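Local coordinates for Cow rumen GH26 endo-mannanase (Metagenome, PDB 6UEH), which probably hydrolyses internal beta-1,4-mannosidic linkages of mannans such as galactomannan, as a GH26-family endo-mannanase carrying an accessory carbohydrate-binding-type domain, at residues G172-Y177 against P450-F455. Sequence-based numbering, arbitrary orientation.
Sequences GQQEIY and PWYGEF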
loop_
_atom_site.group_PDB
_atom_site.type_symbol
_atom_site.label_atom_id
_atom_site.label_comp_id
_atom_site.label_asym_id
_atom_site.label_seq_id
_atom_site.Cartn_x
_atom_site.Cartn_y
_atom_site.Cartn_z
ATOM N N GLY A 172 -6.611 -12.506 4.948
ATOM C CA GLY A 172 -7.798 -12.023 4.270
ATOM C C GLY A 172 -8.000 -12.676 2.919
ATOM O O GLY A 172 -7.070 -13.249 2.354
ATOM N N GLN A 173 -9.221 -12.587 2.401
ATOM C CA GLN A 173 -9.551 -13.175 1.107
ATOM C C GLN A 173 -10.787 -12.519 0.506
ATOM O O GLN A 173 -11.808 -12.378 1.177
ATOM C CB GLN A 173 -9.779 -14.683 1.238
ATOM C CG GLN A 173 -10.179 -15.360 -0.067
ATOM C CD GLN A 173 -9.096 -15.252 -1.127
ATOM O OE1 GLN A 173 -7.922 -15.511 -0.859
ATOM N NE2 GLN A 173 -9.486 -14.862 -2.335
ATOM N N GLN A 174 -10.690 -12.121 -0.758
ATOM C CA GLN A 174 -11.831 -11.562 -1.473
ATOM C C GLN A 174 -12.722 -12.683 -1.997
ATOM O O GLN A 174 -12.223 -13.654 -2.571
ATOM C CB GLN A 174 -11.367 -10.677 -2.634
ATOM C CG GLN A 174 -12.493 -9.946 -3.353
ATOM C CD GLN A 174 -12.974 -8.723 -2.590
ATOM O OE1 GLN A 174 -12.260 -8.184 -1.744
ATOM N NE2 GLN A 174 -14.190 -8.279 -2.886
ATOM N N GLU A 175 -14.032 -12.553 -1.797
ATOM C CA GLU A 175 -14.982 -13.523 -2.331
ATOM C C GLU A 175 -15.283 -13.215 -3.794
ATOM O O GLU A 175 -15.004 -12.119 -4.278
ATOM C CB GLU A 175 -16.284 -13.536 -1.520
ATOM C CG GLU A 175 -17.203 -12.349 -1.784
ATOM C CD GLU A 175 -18.574 -12.513 -1.146
ATOM O OE1 GLU A 175 -18.777 -13.497 -0.403
ATOM O OE2 GLU A 175 -19.452 -11.658 -1.388
ATOM N N ILE A 176 -15.861 -14.189 -4.485
ATOM C CA ILE A 176 -16.142 -14.072 -5.910
ATOM C C ILE A 176 -17.198 -12.994 -6.182
ATOM O O ILE A 176 -17.997 -12.658 -5.305
ATOM C CB ILE A 176 -16.612 -15.435 -6.485
ATOM C CG1 ILE A 176 -16.576 -15.445 -8.018
ATOM C CG2 ILE A 176 -17.988 -15.807 -5.942
ATOM C CD1 ILE A 176 -15.181 -15.577 -8.605
ATOM N N TYR A 177 -17.172 -12.436 -7.390
ATOM C CA TYR A 177 -18.193 -11.491 -7.831
ATOM C C TYR A 177 -19.573 -12.138 -7.789
ATOM O O TYR A 177 -19.693 -13.362 -7.878
ATOM C CB TYR A 177 -17.889 -10.990 -9.245
ATOM C CG TYR A 177 -17.733 -12.098 -10.268
ATOM C CD1 TYR A 177 -18.840 -12.643 -10.911
ATOM C CD2 TYR A 177 -16.477 -12.598 -10.591
ATOM C CE1 TYR A 177 -18.699 -13.656 -11.845
ATOM C CE2 TYR A 177 -16.326 -13.608 -11.522
ATOM C CZ TYR A 177 -17.438 -14.134 -12.146
ATOM O OH TYR A 177 -17.287 -15.141 -13.073
ATOM N N PRO A 450 -5.613 -11.757 -1.109
ATOM C CA PRO A 450 -5.605 -12.141 -2.522
ATOM C C PRO A 450 -6.963 -11.876 -3.163
ATOM O O PRO A 450 -7.986 -11.946 -2.478
ATOM C CB PRO A 450 -5.302 -13.644 -2.482
ATOM C CG PRO A 450 -4.673 -13.879 -1.142
ATOM C CD PRO A 450 -5.326 -12.895 -0.222
ATOM N N TRP A 451 -6.974 -11.568 -4.455
ATOM C CA TRP A 451 -8.226 -11.420 -5.183
ATOM C C TRP A 451 -8.841 -12.808 -5.351
ATOM O O TRP A 451 -8.214 -13.811 -4.995
ATOM C CB TRP A 451 -7.984 -10.737 -6.533
ATOM C CG TRP A 451 -9.188 -10.036 -7.101
ATOM C CD1 TRP A 451 -9.784 -10.278 -8.305
ATOM C CD2 TRP A 451 -9.937 -8.976 -6.489
ATOM N NE1 TRP A 451 -10.855 -9.435 -8.480
ATOM C CE2 TRP A 451 -10.972 -8.629 -7.379
ATOM C CE3 TRP A 451 -9.835 -8.290 -5.275
ATOM C CZ2 TRP A 451 -11.899 -7.627 -7.093
ATOM C CZ3 TRP A 451 -10.759 -7.296 -4.993
ATOM C CH2 TRP A 451 -11.774 -6.973 -5.899
ATOM N N TYR A 452 -10.060 -12.880 -5.874
ATOM C CA TYR A 452 -10.717 -14.172 -6.047
ATOM C C TYR A 452 -10.164 -14.935 -7.249
ATOM O O TYR A 452 -9.323 -14.425 -7.989
ATOM C CB TYR A 452 -12.234 -13.998 -6.190
ATOM C CG TYR A 452 -12.670 -12.988 -7.230
ATOM C CD1 TYR A 452 -12.580 -13.272 -8.589
ATOM C CD2 TYR A 452 -13.194 -11.759 -6.854
ATOM C CE1 TYR A 452 -12.985 -12.354 -9.539
ATOM C CE2 TYR A 452 -13.604 -10.837 -7.796
ATOM C CZ TYR A 452 -13.495 -11.140 -9.137
ATOM O OH TYR A 452 -13.899 -10.226 -10.079
ATOM N N GLY A 453 -10.642 -16.160 -7.434
ATOM C CA GLY A 453 -10.234 -16.968 -8.567
ATOM C C GLY A 453 -8.776 -17.389 -8.520
ATOM O O GLY A 453 -8.276 -17.817 -7.480
ATOM N N GLU A 454 -8.094 -17.243 -9.653
ATOM C CA GLU A 454 -6.735 -17.747 -9.827
ATOM C C GLU A 454 -5.718 -17.162 -8.849
ATOM O O GLU A 454 -4.665 -17.753 -8.620
ATOM C CB GLU A 454 -6.255 -17.476 -11.255
ATOM C CG GLU A 454 -5.932 -16.012 -11.532
ATOM C CD GLU A 454 -5.103 -15.823 -12.789
ATOM O OE1 GLU A 454 -4.033 -15.178 -12.706
ATOM O OE2 GLU A 454 -5.520 -16.316 -13.858
ATOM N N PHE A 455 -6.019 -16.003 -8.280
ATOM C CA PHE A 455 -5.033 -15.319 -7.451
ATOM C C PHE A 455 -4.817 -16.030 -6.119
ATOM O O PHE A 455 -3.786 -15.846 -5.471
ATOM C CB PHE A 455 -5.444 -13.863 -7.242
ATOM C CG PHE A 455 -5.454 -13.062 -8.512
ATOM C CD1 PHE A 455 -4.267 -12.604 -9.065
ATOM C CD2 PHE A 455 -6.642 -12.791 -9.170
ATOM C CE1 PHE A 455 -4.268 -11.877 -10.246
ATOM C CE2 PHE A 455 -6.650 -12.063 -10.351
ATOM C CZ PHE A 455 -5.462 -11.606 -10.887
#
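The carboxamide nitrogen of Gln-173 is shared between two carbonyls: NE2 donates to O of Trp-451 across the contact (3.1 Å) and to O of Gln-174, its own neighbour in sequence (3.0 Å). Both acceptors lie near the amide plane, as two N-H bonds require, although the nitrogen stands above the carbonyl plane of Trp-451. A glutamine suits the place: chi1 (178°) sets CG anti to the backbone N, the bend at chi2 turns CD toward the 450-455 backbone, and the two N-H bonds serve one carbonyl on each segment. Gln-173 lies on strand 169-174 of the parallel sheet that forms the TIM barrel of family 26; backbone bonds to Ile-202 and Gly-204 tie it to strand 202-206, while segment 450-455 follows helix 435-441 by a loop and runs into the first turn of helix 454-457. A backbone bond from N of Gln-174 to O of Pro-450 (3.2 Å) adds a second link.

The side chain of Gln-174 lies beside the indole of Trp-451, pointing the same way, with amide and ring planes 20° apart. The broad indole face suits its methylene: CG makes a CH-pi contact over the six-membered ring, 3.8 Å from the centroid, while NE2 donates to O of Phe-205.

Tyr-452 reaches over the loop that follows the strand. Its side chain and that of Ile-176 cross at about a right angle, the CD1 methyl of Ile-176 meeting CD1 of Tyr-452, 3.5 Å away. A flat ring also offers a face to the edge of Tyr-177, in an offset edge-to-face pair with planes at 69°. An alanine in place of Tyr-452 would probably open a gap beside Ile-176 and leave the Tyr-177 ring without its aromatic mate. On the opposite face of Tyr-452 from N of Tyr-177 sits NE1 of Trp-451, 3.1 Å above the ring plane and displaced toward the rim.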